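Local coordinates for DNA damage response protein Rtt109, putative (Neosartorya fumigata, PDB 5ZB9) that probably transfers the acetyl group of acetyl-CoA to histone lysines, acting as a histone H3 acetyltransferase of the Rtt109 family linked to DNA replication and the DNA damage response, at residues C170-T184 with P222-W235. Residues are numbered along the deposited sequence; the frame is centred on the assembly and turned at random.
Sequences CRVIDPILREYEPET and PITARSDGKDRPRW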
loop_
_atom_site.group_PDB
_atom_site.type_symbol
_atom_site.label_atom_id
_atom_site.label_comp_id
_atom_site.label_asym_id
_atom_site.label_seq_id
_atom_site.Cartn_x
_atom_site.Cartn_y
_atom_site.Cartn_z
ATOM N N CYS A 170 2.586 10.040 3.837
ATOM C CA CYS A 170 3.960 10.040 4.333
ATOM C C CYS A 170 3.987 9.973 5.864
ATOM O O CYS A 170 4.848 9.301 6.431
ATOM C CB CYS A 170 4.720 11.265 3.829
ATOM S SG CYS A 170 5.002 11.228 2.039
ATOM N N ARG A 171 3.033 10.632 6.531
ATOM C CA ARG A 171 2.967 10.603 7.989
ATOM C C ARG A 171 2.533 9.227 8.488
ATOM O O ARG A 171 2.872 8.824 9.590
ATOM C CB ARG A 171 2.021 11.690 8.510
ATOM C CG ARG A 171 2.576 13.114 8.410
ATOM C CD ARG A 171 1.661 14.118 9.105
ATOM N NE ARG A 171 0.352 14.190 8.462
ATOM C CZ ARG A 171 -0.023 15.151 7.623
ATOM N NH1 ARG A 171 -1.230 15.119 7.080
ATOM N NH2 ARG A 171 0.810 16.143 7.334
ATOM N N VAL A 172 1.786 8.501 7.666
ATOM C CA VAL A 172 1.410 7.130 7.996
ATOM C C VAL A 172 2.641 6.228 7.953
ATOM O O VAL A 172 2.864 5.388 8.829
ATOM C CB VAL A 172 0.352 6.577 7.017
ATOM C CG1 VAL A 172 0.211 5.071 7.166
ATOM C CG2 VAL A 172 -0.990 7.283 7.209
ATOM N N ILE A 173 3.436 6.423 6.909
ATOM C CA ILE A 173 4.621 5.621 6.644
ATOM C C ILE A 173 5.790 5.941 7.595
ATOM O O ILE A 173 6.530 5.043 7.995
ATOM C CB ILE A 173 5.043 5.818 5.159
ATOM C CG1 ILE A 173 4.054 5.077 4.258
ATOM C CG2 ILE A 173 6.478 5.365 4.890
ATOM C CD1 ILE A 173 3.860 3.637 4.648
ATOM N N ASP A 174 5.933 7.211 7.973
ATOM C CA ASP A 174 7.106 7.666 8.736
ATOM C C ASP A 174 7.426 6.820 9.986
ATOM O O ASP A 174 8.572 6.416 10.161
ATOM C CB ASP A 174 6.942 9.142 9.129
ATOM C CG ASP A 174 8.266 9.808 9.484
ATOM O OD1 ASP A 174 9.267 9.578 8.777
ATOM O OD2 ASP A 174 8.312 10.569 10.469
ATOM N N PRO A 175 6.428 6.532 10.851
ATOM C CA PRO A 175 6.779 5.740 12.041
ATOM C C PRO A 175 7.151 4.294 11.723
ATOM O O PRO A 175 7.926 3.684 12.464
ATOM C CB PRO A 175 5.504 5.790 12.888
ATOM C CG PRO A 175 4.754 6.962 12.387
ATOM C CD PRO A 175 5.035 7.003 10.920
ATOM N N ILE A 176 6.605 3.743 10.645
ATOM C CA ILE A 176 7.007 2.408 10.229
ATOM C C ILE A 176 8.460 2.449 9.806
ATOM O O ILE A 176 9.272 1.631 10.244
ATOM C CB ILE A 176 6.165 1.879 9.069
ATOM C CG1 ILE A 176 4.684 1.968 9.407
ATOM C CG2 ILE A 176 6.557 0.450 8.744
ATOM C CD1 ILE A 176 3.793 1.363 8.353
ATOM N N LEU A 177 8.764 3.424 8.951
ATOM C CA LEU A 177 10.107 3.661 8.444
ATOM C C LEU A 177 11.122 3.737 9.581
ATOM O O LEU A 177 12.187 3.134 9.516
ATOM C CB LEU A 177 10.132 4.957 7.617
ATOM C CG LEU A 177 11.474 5.640 7.307
ATOM C CD1 LEU A 177 12.337 4.826 6.363
ATOM C CD2 LEU A 177 11.242 7.035 6.745
ATOM N N ARG A 178 10.769 4.459 10.638
ATOM C CA ARG A 178 11.735 4.795 11.669
ATOM C C ARG A 178 11.857 3.756 12.783
ATOM O O ARG A 178 12.534 3.991 13.777
ATOM C CB ARG A 178 11.394 6.164 12.250
ATOM C CG ARG A 178 11.608 7.253 11.229
ATOM C CD ARG A 178 11.416 8.620 11.803
ATOM N NE ARG A 178 11.442 9.629 10.751
ATOM C CZ ARG A 178 12.553 10.147 10.248
ATOM N NH1 ARG A 178 13.734 9.751 10.707
ATOM N NH2 ARG A 178 12.483 11.063 9.289
ATOM N N GLU A 179 11.210 2.610 12.607
ATOM C CA GLU A 179 11.455 1.463 13.469
ATOM C C GLU A 179 12.675 0.699 12.973
ATOM O O GLU A 179 13.164 -0.207 13.640
ATOM C CB GLU A 179 10.234 0.542 13.517
ATOM C CG GLU A 179 9.189 0.973 14.541
ATOM C CD GLU A 179 9.762 1.077 15.952
ATOM O OE1 GLU A 179 10.138 2.201 16.365
ATOM O OE2 GLU A 179 9.840 0.034 16.647
ATOM N N TYR A 180 13.162 1.077 11.793
ATOM C CA TYR A 180 14.289 0.407 11.155
ATOM C C TYR A 180 15.520 1.297 11.126
ATOM O O TYR A 180 15.431 2.510 11.327
ATOM C CB TYR A 180 13.922 -0.017 9.737
ATOM C CG TYR A 180 12.774 -0.998 9.680
ATOM C CD1 TYR A 180 11.466 -0.560 9.519
ATOM C CD2 TYR A 180 12.999 -2.362 9.789
ATOM C CE1 TYR A 180 10.417 -1.457 9.471
ATOM C CE2 TYR A 180 11.961 -3.260 9.744
ATOM C CZ TYR A 180 10.670 -2.807 9.586
ATOM O OH TYR A 180 9.630 -3.716 9.540
ATOM N N GLU A 181 16.671 0.691 10.870
ATOM C CA GLU A 181 17.932 1.424 10.886
ATOM C C GLU A 181 18.102 2.301 9.650
ATOM O O GLU A 181 17.658 1.936 8.559
ATOM C CB GLU A 181 19.106 0.450 10.999
ATOM C CG GLU A 181 19.183 -0.237 12.341
ATOM C CD GLU A 181 19.173 0.750 13.492
ATOM O OE1 GLU A 181 20.136 1.541 13.610
ATOM O OE2 GLU A 181 18.194 0.745 14.272
ATOM N N PRO A 182 18.742 3.467 9.821
ATOM C CA PRO A 182 19.074 4.335 8.685
ATOM C C PRO A 182 19.994 3.639 7.696
ATOM O O PRO A 182 20.689 2.692 8.056
ATOM C CB PRO A 182 19.782 5.526 9.340
ATOM C CG PRO A 182 19.286 5.536 10.739
ATOM C CD PRO A 182 19.086 4.090 11.110
ATOM N N GLU A 183 19.994 4.104 6.455
ATOM C CA GLU A 183 20.883 3.560 5.436
ATOM C C GLU A 183 21.719 4.679 4.816
ATOM O O GLU A 183 21.397 5.861 4.951
ATOM C CB GLU A 183 20.079 2.821 4.369
ATOM C CG GLU A 183 19.165 1.751 4.946
ATOM C CD GLU A 183 18.384 0.989 3.882
ATOM O OE1 GLU A 183 17.722 1.643 3.042
ATOM O OE2 GLU A 183 18.431 -0.265 3.891
ATOM N N THR A 184 22.785 4.297 4.123
ATOM C CA THR A 184 23.778 5.253 3.659
ATOM C C THR A 184 23.654 5.596 2.182
ATOM O O THR A 184 24.048 6.683 1.758
ATOM C CB THR A 184 25.183 4.724 3.917
ATOM O OG1 THR A 184 25.203 3.318 3.640
ATOM C CG2 THR A 184 25.564 4.953 5.369
ATOM N N PRO A 222 7.751 14.341 6.010
ATOM C CA PRO A 222 7.445 14.678 7.410
ATOM C C PRO A 222 8.546 15.546 8.041
ATOM O O PRO A 222 9.701 15.448 7.628
ATOM C CB PRO A 222 7.372 13.311 8.101
ATOM C CG PRO A 222 7.306 12.298 6.998
ATOM C CD PRO A 222 7.965 12.899 5.812
ATOM N N ILE A 223 8.201 16.362 9.036
ATOM C CA ILE A 223 9.167 17.288 9.639
ATOM C C ILE A 223 10.326 16.549 10.322
ATOM O O ILE A 223 11.418 17.100 10.484
ATOM C CB ILE A 223 8.474 18.253 10.649
ATOM C CG1 ILE A 223 9.467 19.291 11.199
ATOM C CG2 ILE A 223 7.793 17.486 11.774
ATOM C CD1 ILE A 223 10.205 20.089 10.117
ATOM N N THR A 224 10.108 15.290 10.677
ATOM C CA THR A 224 11.194 14.452 11.179
ATOM C C THR A 224 12.422 14.424 10.252
ATOM O O THR A 224 13.544 14.226 10.713
ATOM C CB THR A 224 10.719 13.006 11.399
ATOM O OG1 THR A 224 10.115 12.513 10.197
ATOM C CG2 THR A 224 9.702 12.946 12.519
ATOM N N ALA A 225 12.212 14.635 8.954
ATOM C CA ALA A 225 13.298 14.560 7.978
ATOM C C ALA A 225 14.271 15.731 8.102
ATOM O O ALA A 225 15.396 15.672 7.588
ATOM C CB ALA A 225 12.742 14.498 6.560
ATOM N N ARG A 226 13.841 16.788 8.779
ATOM C CA ARG A 226 14.681 17.962 8.953
ATOM C C ARG A 226 15.932 17.631 9.767
ATOM O O ARG A 226 17.006 18.194 9.535
ATOM C CB ARG A 226 13.896 19.091 9.624
ATOM C CG ARG A 226 14.535 20.466 9.460
ATOM C CD ARG A 226 13.707 21.546 10.131
ATOM N NE ARG A 226 13.332 21.141 11.482
ATOM C CZ ARG A 226 12.602 21.879 12.310
ATOM N NH1 ARG A 226 12.167 23.077 11.928
ATOM N NH2 ARG A 226 12.306 21.415 13.518
ATOM N N SER A 227 15.793 16.697 10.701
ATOM C CA SER A 227 16.868 16.404 11.639
ATOM C C SER A 227 17.663 15.131 11.320
ATOM O O SER A 227 18.573 14.770 12.067
ATOM C CB SER A 227 16.300 16.312 13.058
ATOM O OG SER A 227 15.297 15.322 13.137
ATOM N N ASP A 228 17.333 14.452 10.227
ATOM C CA ASP A 228 18.153 13.332 9.778
ATOM C C ASP A 228 19.462 13.884 9.235
ATOM O O ASP A 228 19.479 14.962 8.645
ATOM C CB ASP A 228 17.433 12.503 8.711
ATOM C CG ASP A 228 16.145 11.875 9.225
ATOM O OD1 ASP A 228 16.171 11.216 10.286
ATOM O OD2 ASP A 228 15.101 12.046 8.568
ATOM N N GLY A 229 20.560 13.165 9.447
ATOM C CA GLY A 229 21.852 13.606 8.942
ATOM C C GLY A 229 21.954 13.500 7.431
ATOM O O GLY A 229 21.307 12.645 6.831
ATOM N N LYS A 230 22.759 14.365 6.819
ATOM C CA LYS A 230 22.975 14.337 5.370
ATOM C C LYS A 230 23.421 12.975 4.847
ATOM O O LYS A 230 23.096 12.614 3.716
ATOM C CB LYS A 230 24.020 15.370 4.948
ATOM C CG LYS A 230 23.582 16.815 5.028
ATOM C CD LYS A 230 24.563 17.710 4.271
ATOM C CE LYS A 230 24.806 19.029 5.000
ATOM N NZ LYS A 230 25.677 18.869 6.210
ATOM N N ASP A 231 24.171 12.235 5.662
ATOM C CA ASP A 231 24.757 10.963 5.240
ATOM C C ASP A 231 23.786 9.792 5.335
ATOM O O ASP A 231 24.011 8.750 4.727
ATOM C CB ASP A 231 26.018 10.649 6.064
ATOM C CG ASP A 231 25.737 10.484 7.563
ATOM O OD1 ASP A 231 24.740 11.035 8.069
ATOM O OD2 ASP A 231 26.538 9.810 8.251
ATOM N N ARG A 232 22.714 9.956 6.104
ATOM C CA ARG A 232 21.728 8.891 6.250
ATOM C C ARG A 232 20.293 9.397 6.164
ATOM O O ARG A 232 19.544 9.288 7.136
ATOM C CB ARG A 232 21.918 8.161 7.583
ATOM C CG ARG A 232 23.043 7.143 7.603
ATOM C CD ARG A 232 24.144 7.595 8.533
ATOM N NE ARG A 232 24.580 6.547 9.452
ATOM C CZ ARG A 232 24.022 6.315 10.637
ATOM N NH1 ARG A 232 24.491 5.345 11.412
ATOM N NH2 ARG A 232 22.997 7.052 11.047
ATOM N N PRO A 233 19.898 9.938 5.000
ATOM C CA PRO A 233 18.510 10.407 4.890
ATOM C C PRO A 233 17.527 9.242 4.936
ATOM O O PRO A 233 17.856 8.129 4.508
ATOM C CB PRO A 233 18.478 11.116 3.528
ATOM C CG PRO A 233 19.564 10.442 2.734
ATOM C CD PRO A 233 20.633 10.058 3.726
ATOM N N ARG A 234 16.342 9.488 5.482
ATOM C CA ARG A 234 15.318 8.457 5.552
ATOM C C ARG A 234 14.261 8.683 4.465
ATOM O O ARG A 234 13.528 7.760 4.107
ATOM C CB ARG A 234 14.675 8.433 6.938
ATOM C CG ARG A 234 15.657 8.487 8.114
ATOM C CD ARG A 234 16.691 7.358 8.090
ATOM N NE ARG A 234 16.108 6.025 7.934
ATOM C CZ ARG A 234 15.574 5.325 8.927
ATOM N NH1 ARG A 234 15.535 5.838 10.142
ATOM N NH2 ARG A 234 15.072 4.120 8.709
ATOM N N TRP A 235 14.187 9.912 3.948
ATOM C CA TRP A 235 13.314 10.233 2.817
ATOM C C TRP A 235 14.126 10.695 1.614
ATOM O O TRP A 235 14.973 11.581 1.721
ATOM C CB TRP A 235 12.288 11.299 3.205
ATOM C CG TRP A 235 11.269 10.765 4.159
ATOM C CD1 TRP A 235 11.369 10.713 5.516
ATOM C CD2 TRP A 235 10.007 10.172 3.825
ATOM N NE1 TRP A 235 10.245 10.133 6.052
ATOM C CE2 TRP A 235 9.393 9.796 5.034
ATOM C CE3 TRP A 235 9.337 9.933 2.622
ATOM C CZ2 TRP A 235 8.136 9.192 5.078
ATOM C CZ3 TRP A 235 8.085 9.329 2.665
ATOM C CH2 TRP A 235 7.501 8.965 3.885
HETATM O O HOH W 1 17.487 5.454 5.623
HETATM O O HOH W 2 19.676 6.758 2.712
#
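Asp-174 and Trp-235 illustrate how a buried carboxylate can tie a long loop to the side of a helix. The indole NE1 of Trp-235 gives a nearly straight bond (165°) to Asp-174 OD1, 2.9 Å away; OD1 lies in the plane of the ring, but the carboxylate is turned 40° from it, and the N-H arrives from above the carboxylate plane. From the opposite face of the carboxylate Arg-178 NE reaches the same oxygen, while Thr-224 OG1 donates to Asp-174 OD2 at 2.7 Å. With CG of Asp-174 anti to the backbone N (chi1 -160°), the acid is directed at the loop, and three donors hold it there. The extended chain of Arg-178 carries this salt-bridge network further: NH1 and NH2 grip Asp-228 end-on, each 2.9 Å from its own oxygen, OD1 and OD2 respectively, with the two flat groups nearly coplanar. Thr-224 CB covers one face of this guanidinium.

Packing is close around the indole and the Arg-234 guanidinium. Pro-222 CD lies over one face of the indole. Leu-177 CD2 comes within 3.3 Å of Trp-235 NE1. Cys-170 CB touches Trp-235 CH2 at 3.6 Å, its sulfur oblique to the ring. Arg-234, bent at chi2 and chi3, brings its guanidinium between Leu-177 CG and Pro-182 CA on opposite faces; Arg-234 NH2 bonds to Tyr-180 O (3.1 Å), and also to Ala-203 O.

Toward Thr-184 the contact loosens: two waters bridge Glu-183 to Pro-233 O, one also accepting from Arg-234 NE. Arg-232 CA makes a CA-H...O contact with Glu-183 O, and its side chain lies against Pro-182 CB.

The last turns of helix 162-177, whose Arg-171 belongs to the CoA site, empty here, thus pack with the following chain against the loop entering strand 235-236. Leu-177 and Trp-235 both reach strands 202-208 and 317-324, whereas Ile-176 packs on helix 111-127.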